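Local coordinates for protein aminoglycoside 3'-phosphotransferase AphA1-IAB (Acinetobacter baumannii, PDB 4GKH) that confers resistance to kanamycin and related aminoglycosides, most likely by transferring a phosphate from a nucleotide to the 3'-hydroxyl of the drug, at residues Cys140-Asp145 against Arg220-Ala224; Arg149-Ala153 against Leu268-Phe272; Asp225-Ala231 against Lys261-Leu266. One frame throughout, in Å; residues are numbered along the deposited sequence.

Contact 1: residues Cys140-Asp145 against Arg220-Ala224. With KAN (kanamycin a), chain M.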
loop_
_atom_site.group_PDB
_atom_site.type_symbol
_atom_site.label_atom_id
_atom_site.label_comp_id
_atom_site.label_asym_id
_atom_site.label_seq_id
_atom_site.Cartn_x
_atom_site.Cartn_y
_atom_site.Cartn_z
ATOM N N CYS A 140 4.718 13.259 11.536
ATOM C CA CYS A 140 3.593 12.690 10.785
ATOM C C CYS A 140 2.214 13.120 11.289
ATOM O O CYS A 140 1.850 12.822 12.426
ATOM C CB CYS A 140 3.678 11.159 10.765
ATOM S SG CYS A 140 2.380 10.390 9.732
ATOM N N PRO A 141 1.449 13.839 10.444
ATOM C CA PRO A 141 0.161 14.401 10.870
ATOM C C PRO A 141 -0.988 13.410 10.654
ATOM O O PRO A 141 -2.169 13.766 10.840
ATOM C CB PRO A 141 -0.005 15.607 9.937
ATOM C CG PRO A 141 0.612 15.152 8.669
ATOM C CD PRO A 141 1.783 14.241 9.065
ATOM N N PHE A 142 -0.663 12.181 10.275
ATOM C CA PHE A 142 -1.702 11.187 9.985
ATOM C C PHE A 142 -1.792 10.052 11.008
ATOM O O PHE A 142 -0.781 9.442 11.402
ATOM C CB PHE A 142 -1.532 10.602 8.572
ATOM C CG PHE A 142 -1.466 11.643 7.500
ATOM C CD1 PHE A 142 -2.586 12.406 7.190
ATOM C CD2 PHE A 142 -0.281 11.880 6.812
ATOM C CE1 PHE A 142 -2.520 13.390 6.214
ATOM C CE2 PHE A 142 -0.214 12.842 5.831
ATOM C CZ PHE A 142 -1.337 13.604 5.530
ATOM N N ASN A 143 -3.021 9.756 11.408
ATOM C CA ASN A 143 -3.305 8.685 12.353
ATOM C C ASN A 143 -3.820 7.475 11.608
ATOM O O ASN A 143 -4.874 7.553 10.976
ATOM C CB ASN A 143 -4.379 9.144 13.357
ATOM C CG ASN A 143 -4.943 7.995 14.185
ATOM O OD1 ASN A 143 -4.216 7.073 14.573
ATOM N ND2 ASN A 143 -6.248 8.041 14.453
ATOM N N SER A 144 -3.086 6.357 11.685
ATOM C CA SER A 144 -3.529 5.097 11.091
ATOM C C SER A 144 -3.552 3.970 12.125
ATOM O O SER A 144 -3.368 2.808 11.784
ATOM C CB SER A 144 -2.611 4.701 9.926
ATOM O OG SER A 144 -2.801 5.570 8.819
ATOM N N ASP A 145 -3.787 4.313 13.386
ATOM C CA ASP A 145 -3.649 3.330 14.442
ATOM C C ASP A 145 -4.755 2.293 14.441
ATOM O O ASP A 145 -5.723 2.378 13.665
ATOM C CB ASP A 145 -3.430 3.970 15.827
ATOM C CG ASP A 145 -4.667 4.658 16.394
ATOM O OD1 ASP A 145 -5.804 4.463 15.892
ATOM O OD2 ASP A 145 -4.487 5.411 17.385
ATOM N N ARG A 220 -3.093 4.970 2.621
ATOM C CA ARG A 220 -3.277 4.506 3.998
ATOM C C ARG A 220 -2.085 4.857 4.907
ATOM O O ARG A 220 -1.996 4.370 6.048
ATOM C CB ARG A 220 -3.543 2.981 4.013
ATOM C CG ARG A 220 -4.890 2.576 3.353
ATOM C CD ARG A 220 -5.101 1.032 3.205
ATOM N NE ARG A 220 -6.376 0.780 2.519
ATOM C CZ ARG A 220 -6.613 -0.207 1.652
ATOM N NH1 ARG A 220 -7.816 -0.307 1.087
ATOM N NH2 ARG A 220 -5.668 -1.096 1.348
ATOM N N VAL A 221 -1.192 5.719 4.419
ATOM C CA VAL A 221 -0.063 6.197 5.237
ATOM C C VAL A 221 -0.504 6.841 6.554
ATOM O O VAL A 221 -1.426 7.660 6.579
ATOM C CB VAL A 221 0.847 7.208 4.449
ATOM C CG1 VAL A 221 1.754 8.008 5.405
ATOM C CG2 VAL A 221 1.707 6.472 3.437
ATOM N N GLY A 222 0.166 6.478 7.647
ATOM C CA GLY A 222 -0.055 7.133 8.925
ATOM C C GLY A 222 0.670 6.415 10.041
ATOM O O GLY A 222 1.287 5.369 9.808
ATOM N N ILE A 223 0.625 6.984 11.246
ATOM C CA ILE A 223 1.227 6.322 12.398
ATOM C C ILE A 223 0.443 5.041 12.753
ATOM O O ILE A 223 -0.770 5.081 12.960
ATOM C CB ILE A 223 1.312 7.254 13.612
ATOM C CG1 ILE A 223 2.173 8.491 13.279
ATOM C CG2 ILE A 223 1.872 6.488 14.821
ATOM C CD1 ILE A 223 2.155 9.595 14.352
ATOM N N ALA A 224 1.147 3.915 12.811
ATOM C CA ALA A 224 0.554 2.619 13.165
ATOM C C ALA A 224 1.645 1.684 13.698
ATOM O O ALA A 224 2.825 2.048 13.739
ATOM C CB ALA A 224 -0.147 2.014 11.958
HETATM C C1 KAN M . -5.767 -6.630 -2.163
HETATM C C2 KAN M . -4.798 -5.556 -2.604
HETATM C C3 KAN M . -5.046 -4.227 -1.916
HETATM C C4 KAN M . -6.475 -3.786 -2.233
HETATM C C5 KAN M . -7.427 -4.845 -1.712
HETATM C C6 KAN M . -8.819 -4.342 -2.094
HETATM C C7 KAN M . -5.688 -10.466 1.474
HETATM C C8 KAN M . -5.385 -10.573 0.002
HETATM C C9 KAN M . -4.916 -9.184 -0.487
HETATM C C10 KAN M . -6.026 -8.125 -0.302
HETATM C C11 KAN M . -6.288 -8.031 1.221
HETATM C C12 KAN M . -6.757 -9.390 1.727
HETATM C C13 KAN M . -4.285 -12.267 -1.402
HETATM C C14 KAN M . -3.832 -13.679 -1.025
HETATM C C15 KAN M . -2.451 -13.750 -0.415
HETATM C C16 KAN M . -1.461 -13.174 -1.405
HETATM C C17 KAN M . -1.884 -11.733 -1.663
HETATM C C18 KAN M . -0.862 -10.942 -2.512
HETATM N N1 KAN M . -9.831 -5.295 -1.627
HETATM N N2 KAN M . -7.348 -7.034 1.456
HETATM N N3 KAN M . -6.165 -11.807 1.880
HETATM N N4 KAN M . -2.089 -15.148 -0.149
HETATM O O5 KAN M . -7.128 -6.105 -2.366
HETATM O O6 KAN M . -3.460 -6.005 -2.326
HETATM O O7 KAN M . -4.099 -3.281 -2.431
HETATM O O8 KAN M . -6.773 -2.549 -1.572
HETATM O O9 KAN M . -5.581 -6.831 -0.758
HETATM O O10 KAN M . -4.415 -9.253 -1.847
HETATM O O11 KAN M . -4.385 -11.613 -0.138
HETATM O O12 KAN M . -3.235 -11.690 -2.219
HETATM O O13 KAN M . -4.850 -14.203 -0.165
HETATM O O14 KAN M . -0.171 -13.197 -0.808
HETATM O O15 KAN M . -1.253 -9.542 -2.550
#

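Contact 2: residues Arg149-Ala153 against Leu268-Phe272. With KAN (kanamycin a), chain M.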
loop_
_atom_site.group_PDB
_atom_site.type_symbol
_atom_site.label_atom_id
_atom_site.label_comp_id
_atom_site.label_asym_id
_atom_site.label_seq_id
_atom_site.Cartn_x
_atom_site.Cartn_y
_atom_site.Cartn_z
ATOM N N ARG A 149 -8.323 1.972 12.417
ATOM C CA ARG A 149 -8.507 0.989 11.348
ATOM C C ARG A 149 -9.581 -0.020 11.700
ATOM O O ARG A 149 -10.294 -0.511 10.816
ATOM C CB ARG A 149 -7.195 0.245 11.035
ATOM C CG ARG A 149 -6.030 1.096 10.503
ATOM C CD ARG A 149 -6.287 1.812 9.167
ATOM N NE ARG A 149 -6.684 0.928 8.064
ATOM C CZ ARG A 149 -5.870 0.093 7.417
ATOM N NH1 ARG A 149 -4.586 -0.006 7.752
ATOM N NH2 ARG A 149 -6.346 -0.652 6.427
ATOM N N LEU A 150 -9.695 -0.358 12.978
ATOM C CA LEU A 150 -10.733 -1.312 13.372
ATOM C C LEU A 150 -12.124 -0.708 13.132
ATOM O O LEU A 150 -13.045 -1.374 12.647
ATOM C CB LEU A 150 -10.556 -1.740 14.825
ATOM C CG LEU A 150 -9.500 -2.828 15.041
ATOM C CD1 LEU A 150 -9.160 -2.948 16.518
ATOM C CD2 LEU A 150 -9.977 -4.171 14.512
ATOM N N ALA A 151 -12.273 0.569 13.451
ATOM C CA ALA A 151 -13.539 1.236 13.187
ATOM C C ALA A 151 -13.814 1.311 11.684
ATOM O O ALA A 151 -14.953 1.175 11.252
ATOM C CB ALA A 151 -13.565 2.635 13.819
ATOM N N GLN A 152 -12.772 1.535 10.887
ATOM C CA GLN A 152 -12.922 1.521 9.440
ATOM C C GLN A 152 -13.388 0.146 8.977
ATOM O O GLN A 152 -14.264 0.022 8.124
ATOM C CB GLN A 152 -11.593 1.814 8.759
ATOM C CG GLN A 152 -11.423 3.215 8.205
ATOM C CD GLN A 152 -10.073 3.404 7.507
ATOM O OE1 GLN A 152 -9.190 2.548 7.588
ATOM N NE2 GLN A 152 -9.912 4.528 6.819
ATOM N N ALA A 153 -12.775 -0.889 9.534
ATOM C CA ALA A 153 -13.102 -2.265 9.159
ATOM C C ALA A 153 -14.549 -2.608 9.514
ATOM O O ALA A 153 -15.283 -3.261 8.732
ATOM C CB ALA A 153 -12.145 -3.221 9.857
ATOM N N LEU A 268 -6.630 -8.069 9.990
ATOM C CA LEU A 268 -7.195 -6.735 9.752
ATOM C C LEU A 268 -7.231 -6.414 8.266
ATOM O O LEU A 268 -8.189 -5.815 7.768
ATOM C CB LEU A 268 -6.413 -5.668 10.519
ATOM C CG LEU A 268 -6.898 -4.212 10.455
ATOM C CD1 LEU A 268 -8.286 -4.074 11.069
ATOM C CD2 LEU A 268 -5.905 -3.320 11.185
ATOM N N ASP A 269 -6.210 -6.850 7.541
ATOM C CA ASP A 269 -6.152 -6.551 6.110
ATOM C C ASP A 269 -7.223 -7.286 5.303
ATOM O O ASP A 269 -7.518 -6.882 4.173
ATOM C CB ASP A 269 -4.744 -6.789 5.523
ATOM C CG ASP A 269 -4.508 -6.018 4.220
ATOM O OD1 ASP A 269 -4.819 -4.815 4.165
ATOM O OD2 ASP A 269 -3.998 -6.604 3.240
ATOM N N GLU A 270 -7.818 -8.334 5.875
ATOM C CA GLU A 270 -8.940 -9.036 5.213
ATOM C C GLU A 270 -10.110 -8.094 4.936
ATOM O O GLU A 270 -10.915 -8.312 4.017
ATOM C CB GLU A 270 -9.437 -10.225 6.043
ATOM C CG GLU A 270 -8.404 -11.319 6.342
ATOM C CD GLU A 270 -7.985 -12.129 5.117
ATOM O OE1 GLU A 270 -7.875 -11.559 4.010
ATOM O OE2 GLU A 270 -7.742 -13.350 5.267
ATOM N N PHE A 271 -10.197 -7.041 5.733
ATOM C CA PHE A 271 -11.343 -6.122 5.680
ATOM C C PHE A 271 -11.227 -5.005 4.640
ATOM O O PHE A 271 -12.191 -4.245 4.416
ATOM C CB PHE A 271 -11.583 -5.524 7.081
ATOM C CG PHE A 271 -12.092 -6.531 8.076
ATOM C CD1 PHE A 271 -11.203 -7.324 8.807
ATOM C CD2 PHE A 271 -13.457 -6.723 8.247
ATOM C CE1 PHE A 271 -11.671 -8.270 9.703
ATOM C CE2 PHE A 271 -13.940 -7.667 9.145
ATOM C CZ PHE A 271 -13.045 -8.446 9.880
ATOM N N PHE A 272 -10.066 -4.910 3.996
ATOM C CA PHE A 272 -9.766 -3.781 3.127
ATOM C C PHE A 272 -9.528 -4.191 1.680
ATOM O O PHE A 272 -9.311 -3.338 0.817
ATOM C CB PHE A 272 -8.599 -2.968 3.701
ATOM C CG PHE A 272 -8.937 -2.339 5.026
ATOM C CD1 PHE A 272 -9.592 -1.107 5.076
ATOM C CD2 PHE A 272 -8.673 -2.999 6.212
ATOM C CE1 PHE A 272 -9.930 -0.530 6.288
ATOM C CE2 PHE A 272 -9.022 -2.429 7.444
ATOM C CZ PHE A 272 -9.647 -1.186 7.476
ATOM O OXT PHE A 272 -9.579 -5.378 1.358
HETATM C C1 KAN M . -5.767 -6.630 -2.163
HETATM C C2 KAN M . -4.798 -5.556 -2.604
HETATM C C3 KAN M . -5.046 -4.227 -1.916
HETATM C C4 KAN M . -6.475 -3.786 -2.233
HETATM C C5 KAN M . -7.427 -4.845 -1.712
HETATM C C6 KAN M . -8.819 -4.342 -2.094
HETATM C C7 KAN M . -5.688 -10.466 1.474
HETATM C C8 KAN M . -5.385 -10.573 0.002
HETATM C C9 KAN M . -4.916 -9.184 -0.487
HETATM C C10 KAN M . -6.026 -8.125 -0.302
HETATM C C11 KAN M . -6.288 -8.031 1.221
HETATM C C12 KAN M . -6.757 -9.390 1.727
HETATM C C13 KAN M . -4.285 -12.267 -1.402
HETATM C C14 KAN M . -3.832 -13.679 -1.025
HETATM C C15 KAN M . -2.451 -13.750 -0.415
HETATM C C16 KAN M . -1.461 -13.174 -1.405
HETATM C C17 KAN M . -1.884 -11.733 -1.663
HETATM C C18 KAN M . -0.862 -10.942 -2.512
HETATM N N1 KAN M . -9.831 -5.295 -1.627
HETATM N N2 KAN M . -7.348 -7.034 1.456
HETATM N N3 KAN M . -6.165 -11.807 1.880
HETATM N N4 KAN M . -2.089 -15.148 -0.149
HETATM O O5 KAN M . -7.128 -6.105 -2.366
HETATM O O6 KAN M . -3.460 -6.005 -2.326
HETATM O O7 KAN M . -4.099 -3.281 -2.431
HETATM O O8 KAN M . -6.773 -2.549 -1.572
HETATM O O9 KAN M . -5.581 -6.831 -0.758
HETATM O O10 KAN M . -4.415 -9.253 -1.847
HETATM O O11 KAN M . -4.385 -11.613 -0.138
HETATM O O12 KAN M . -3.235 -11.690 -2.219
HETATM O O13 KAN M . -4.850 -14.203 -0.165
HETATM O O14 KAN M . -0.171 -13.197 -0.808
HETATM O O15 KAN M . -1.253 -9.542 -2.550
HETATM O O HOH W 1 -4.681 -3.212 6.406
#

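Contact 3: residues Asp225-Ala231 against Lys261-Leu266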
loop_
_atom_site.group_PDB
_atom_site.type_symbol
_atom_site.label_atom_id
_atom_site.label_comp_id
_atom_site.label_asym_id
_atom_site.label_seq_id
_atom_site.Cartn_x
_atom_site.Cartn_y
_atom_site.Cartn_z
ATOM N N ASP A 225 1.268 0.486 14.130
ATOM C CA ASP A 225 2.283 -0.466 14.607
ATOM C C ASP A 225 3.147 -0.895 13.414
ATOM O O ASP A 225 2.634 -1.020 12.306
ATOM C CB ASP A 225 1.613 -1.688 15.256
ATOM C CG ASP A 225 2.618 -2.632 15.883
ATOM O OD1 ASP A 225 3.139 -3.507 15.158
ATOM O OD2 ASP A 225 2.894 -2.489 17.091
ATOM N N ARG A 226 4.444 -1.142 13.630
ATOM C CA ARG A 226 5.317 -1.529 12.506
ATOM C C ARG A 226 4.857 -2.821 11.806
ATOM O O ARG A 226 5.130 -3.026 10.627
ATOM C CB ARG A 226 6.795 -1.614 12.933
ATOM C CG ARG A 226 7.125 -2.687 13.952
ATOM C CD ARG A 226 8.621 -2.672 14.346
ATOM N NE ARG A 226 8.949 -1.628 15.313
ATOM C CZ ARG A 226 9.798 -0.622 15.093
ATOM N NH1 ARG A 226 10.428 -0.503 13.936
ATOM N NH2 ARG A 226 10.021 0.276 16.043
ATOM N N TYR A 227 4.134 -3.683 12.517
ATOM C CA TYR A 227 3.643 -4.924 11.901
ATOM C C TYR A 227 2.534 -4.713 10.853
ATOM O O TYR A 227 2.184 -5.637 10.116
ATOM C CB TYR A 227 3.211 -5.938 12.971
ATOM C CG TYR A 227 4.368 -6.717 13.564
ATOM C CD1 TYR A 227 5.262 -6.113 14.446
ATOM C CD2 TYR A 227 4.560 -8.062 13.251
ATOM C CE1 TYR A 227 6.332 -6.818 14.986
ATOM C CE2 TYR A 227 5.622 -8.777 13.788
ATOM C CZ TYR A 227 6.501 -8.151 14.660
ATOM O OH TYR A 227 7.549 -8.871 15.199
ATOM N N GLN A 228 1.980 -3.507 10.771
ATOM C CA GLN A 228 1.052 -3.210 9.678
ATOM C C GLN A 228 1.730 -3.418 8.329
ATOM O O GLN A 228 1.128 -3.933 7.391
ATOM C CB GLN A 228 0.538 -1.764 9.754
ATOM C CG GLN A 228 -0.231 -1.330 8.485
ATOM C CD GLN A 228 -1.484 -2.168 8.243
ATOM O OE1 GLN A 228 -2.037 -2.753 9.175
ATOM N NE2 GLN A 228 -1.935 -2.232 6.984
ATOM N N ASP A 229 2.991 -3.015 8.232
ATOM C CA ASP A 229 3.721 -3.142 6.972
ATOM C C ASP A 229 4.392 -4.500 6.869
ATOM O O ASP A 229 4.391 -5.123 5.806
ATOM C CB ASP A 229 4.760 -2.010 6.825
ATOM C CG ASP A 229 4.097 -0.626 6.594
ATOM O OD1 ASP A 229 2.939 -0.584 6.092
ATOM O OD2 ASP A 229 4.742 0.403 6.915
ATOM N N LEU A 230 4.968 -4.951 7.976
ATOM C CA LEU A 230 5.648 -6.232 7.986
ATOM C C LEU A 230 4.678 -7.359 7.625
ATOM O O LEU A 230 5.045 -8.262 6.877
ATOM C CB LEU A 230 6.284 -6.494 9.344
ATOM C CG LEU A 230 7.514 -5.666 9.715
ATOM C CD1 LEU A 230 7.730 -5.747 11.218
ATOM C CD2 LEU A 230 8.754 -6.164 8.948
ATOM N N ALA A 231 3.444 -7.296 8.127
ATOM C CA ALA A 231 2.500 -8.408 7.936
ATOM C C ALA A 231 2.116 -8.572 6.477
ATOM O O ALA A 231 2.080 -9.686 5.938
ATOM C CB ALA A 231 1.234 -8.214 8.788
ATOM N N LYS A 261 1.036 -10.209 16.796
ATOM C CA LYS A 261 0.898 -8.971 16.045
ATOM C C LYS A 261 0.854 -9.255 14.555
ATOM O O LYS A 261 0.152 -8.583 13.804
ATOM C CB LYS A 261 2.026 -7.977 16.372
ATOM C CG LYS A 261 1.927 -7.383 17.770
ATOM C CD LYS A 261 2.494 -5.959 17.820
ATOM C CE LYS A 261 3.988 -5.915 17.797
ATOM N NZ LYS A 261 4.448 -4.561 18.205
ATOM N N LEU A 262 1.592 -10.273 14.129
ATOM C CA LEU A 262 1.555 -10.664 12.727
ATOM C C LEU A 262 0.123 -11.088 12.348
ATOM O O LEU A 262 -0.463 -10.592 11.373
ATOM C CB LEU A 262 2.531 -11.827 12.499
ATOM C CG LEU A 262 2.728 -12.359 11.079
ATOM C CD1 LEU A 262 3.079 -11.242 10.140
ATOM C CD2 LEU A 262 3.824 -13.432 11.061
ATOM N N GLN A 263 -0.436 -11.984 13.144
ATOM C CA GLN A 263 -1.755 -12.540 12.865
ATOM C C GLN A 263 -2.809 -11.444 12.922
ATOM O O GLN A 263 -3.686 -11.360 12.049
ATOM C CB GLN A 263 -2.081 -13.633 13.880
ATOM C CG GLN A 263 -3.468 -14.215 13.733
ATOM C CD GLN A 263 -3.545 -15.292 12.671
ATOM O OE1 GLN A 263 -2.802 -15.273 11.686
ATOM N NE2 GLN A 263 -4.444 -16.251 12.873
ATOM N N PHE A 264 -2.727 -10.591 13.938
ATOM C CA PHE A 264 -3.662 -9.479 14.006
ATOM C C PHE A 264 -3.696 -8.644 12.725
ATOM O O PHE A 264 -4.768 -8.355 12.195
ATOM C CB PHE A 264 -3.445 -8.571 15.226
ATOM C CG PHE A 264 -4.323 -7.349 15.196
ATOM C CD1 PHE A 264 -5.636 -7.422 15.637
ATOM C CD2 PHE A 264 -3.855 -6.150 14.654
ATOM C CE1 PHE A 264 -6.464 -6.303 15.594
ATOM C CE2 PHE A 264 -4.685 -5.034 14.590
ATOM C CZ PHE A 264 -5.990 -5.118 15.063
ATOM N N HIS A 265 -2.534 -8.251 12.219
ATOM C CA HIS A 265 -2.503 -7.369 11.068
ATOM C C HIS A 265 -2.912 -8.047 9.767
ATOM O O HIS A 265 -3.499 -7.408 8.888
ATOM C CB HIS A 265 -1.143 -6.659 10.947
ATOM C CG HIS A 265 -0.931 -5.610 11.995
ATOM N ND1 HIS A 265 -0.347 -5.884 13.217
ATOM C CD2 HIS A 265 -1.289 -4.303 12.033
ATOM C CE1 HIS A 265 -0.323 -4.780 13.946
ATOM N NE2 HIS A 265 -0.889 -3.807 13.251
ATOM N N LEU A 266 -2.621 -9.341 9.656
ATOM C CA LEU A 266 -3.099 -10.146 8.529
ATOM C C LEU A 266 -4.625 -10.197 8.545
ATOM O O LEU A 266 -5.286 -10.048 7.516
ATOM C CB LEU A 266 -2.557 -11.566 8.638
ATOM C CG LEU A 266 -1.057 -11.698 8.372
ATOM C CD1 LEU A 266 -0.578 -13.103 8.697
ATOM C CD2 LEU A 266 -0.793 -11.351 6.928
HETATM O O HOH W 2 -1.429 -1.043 13.785
HETATM O O HOH W 3 -3.866 -4.603 8.442
#

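Contact 1: residues Cys140-Asp145 against Arg220-Ala224
Ser144 reaches across to the backbone of Arg220-Gly222, and its side chain is buried and turned toward Arg220-Ala224. Its CB rests 3.7 Å from Gly222 CA and packs against the carbonyl oxygen of Ile223. With OG beside its own backbone N (chi1 -70°), the hydroxyl then runs in over the glycine: OG lies 3.2 Å from Gly222 CA and 3.1 Å from Arg220 O, packed directly on a stretch of backbone that carries no side chain. The main chains meet at a single beta bridge, Asn143 with Ile223. Ile223 N gives a nearly straight bond to Phe142 O (2.8 Å, 173°), and Ser144 N returns one to Ile223 O (2.9 Å) that is more bent, at 140°. Ile223 packs on Cys140, its CG1 4.0 Å from Cys140 CB and its CD1 near Cys140 O. Ala224 places its methyl CB 3.3 Å from Ser144 O. Phe142 touches Val221 O through CB, while its ring is directed away and forms a cation-pi contact with Arg72, whose NE also bonds to Val221 O. Asp145 turns its carboxylate away to cap the following helix at Phe148 N. At the other end the extended Arg220 chain leaves the bridge, and NH2 gives a weak hydrogen bond to O8 of kanamycin, with O8 at the edge of the guanidinium. NH2 also makes a long, weak ion pair with Asp199, probably the proton acceptor. Backbone bonds thus fix the loop, while the one long charged side chain carries its guanidinium out to the substrate hydroxyl and the carboxylate beside it.

Contact 2: residues Arg149-Ala153 against Leu268-Phe272
Arg149 lies over the ring of Phe272, the C-terminal residue, in a cation-pi contact. Its CZ stands 4.1 Å from the ring centroid and 14° off the normal, but the guanidinium is tilted 60° from the ring plane, so the two do not stack flat. NH2 dips closest, above the ring centre and 3.3 Å from Phe272 CD2. Bends at chi2 and chi3 fold the arginine back over the ring, and a weak bond from NE to Gln152 OE1 steadies it. Gln152 crosses the phenylalanine at about a right angle, bringing OE1 to 3.4 Å from Phe272 CE1. Ala153 CB touches both phenylalanines, 3.7 Å from Phe271 CB and 4.0 Å from Phe272 CZ, while Leu268 CD1 meets Leu150 CD2 at 3.8 Å. A water accepts from Arg149 NH2 and donates to Asp269 OD1, linking the arginine to the substrate side. There kanamycin N2 donates to Asp269 O, N3 to Glu270 OE1 (2.7 Å), and N1 to the terminal carboxylate oxygen Phe272 OXT. Helix 146-158 thus backs the chain end that helps form the anionic aminoglycoside pocket of this kinase-like phosphotransferase.

Contact 3: residues Asp225-Ala231 against Lys261-Leu266
The imidazole of His265 is held between two layers: Tyr227 C and Gln228 N lie over one face, offset toward the rim, and Phe264 CD2 lies over the centre of the other. At its edge ND1 gives a bond to Lys261 O (2.8 Å), nearly in the ring plane, which helps fix the ring's rotation, while a water in that plane joins NE2 to Asp225 N. Lys261 O also accepts from His265 N, the two donors arriving from opposite faces of the carbonyl plane. The ring of Tyr227 is covered on both faces as well. Leu230 CD1 sits over its centre on one, and Lys261 CB makes a CH-pi contact on the other, 4.1 Å from the centroid. Past that ring the lysine bends at chi2 and chi3, carrying CE to 3.6 Å from Tyr227 CD1 and NZ to the syn lone pair of Asp225 OD2, a salt bridge of 2.8 Å. OD2 accepts from Asp192 N too, and OD1 takes Tyr227 N in a capping bond, so the carboxylate ties the start of one helix to the first turn of the other. Gln228 OE1 comes to 3.3 Å from His265 CD2, its amide 68° from the ring plane, and a second water bridges it to His265 O; NE2 bonds to Gly198 O. At Ala231 the helices come close, its CB 3.6 Å from His265 CB, with Leu262 CD1 and Leu266 CD2 also packed against it. The axes of 227-231 and 261-266 cross at -79°, 8.5 Å apart. Helix 118-133 packs against Asp229 and Leu230, helix 146-158 touches Gln228 and Phe264, and Asp225 ends the short strand 224-225, antiparallel to strand 193-196.

In the fold
The three contacts lie 12 to 14 Å apart, centre to centre, in the helical part of the kinase-like fold. Contact 1 joins two loops and runs straight into contact 3, because residues 220-224 lead through the short strand 224-225 into helix 227-237. Contacts 2 and 3 share helix 259-269, and contact 3 is nested within the loop that contact 2 closes; contacts 1 and 2 alternate along the chain. Arg149 touches both other contacts, packing on Arg220 and on Gln228. Contacts 1 and 2 both reach kanamycin, whereas contact 3 joins helices 227-237 and 259-269 next to that pocket, the Leu266 side chain about 7 Å from the drug.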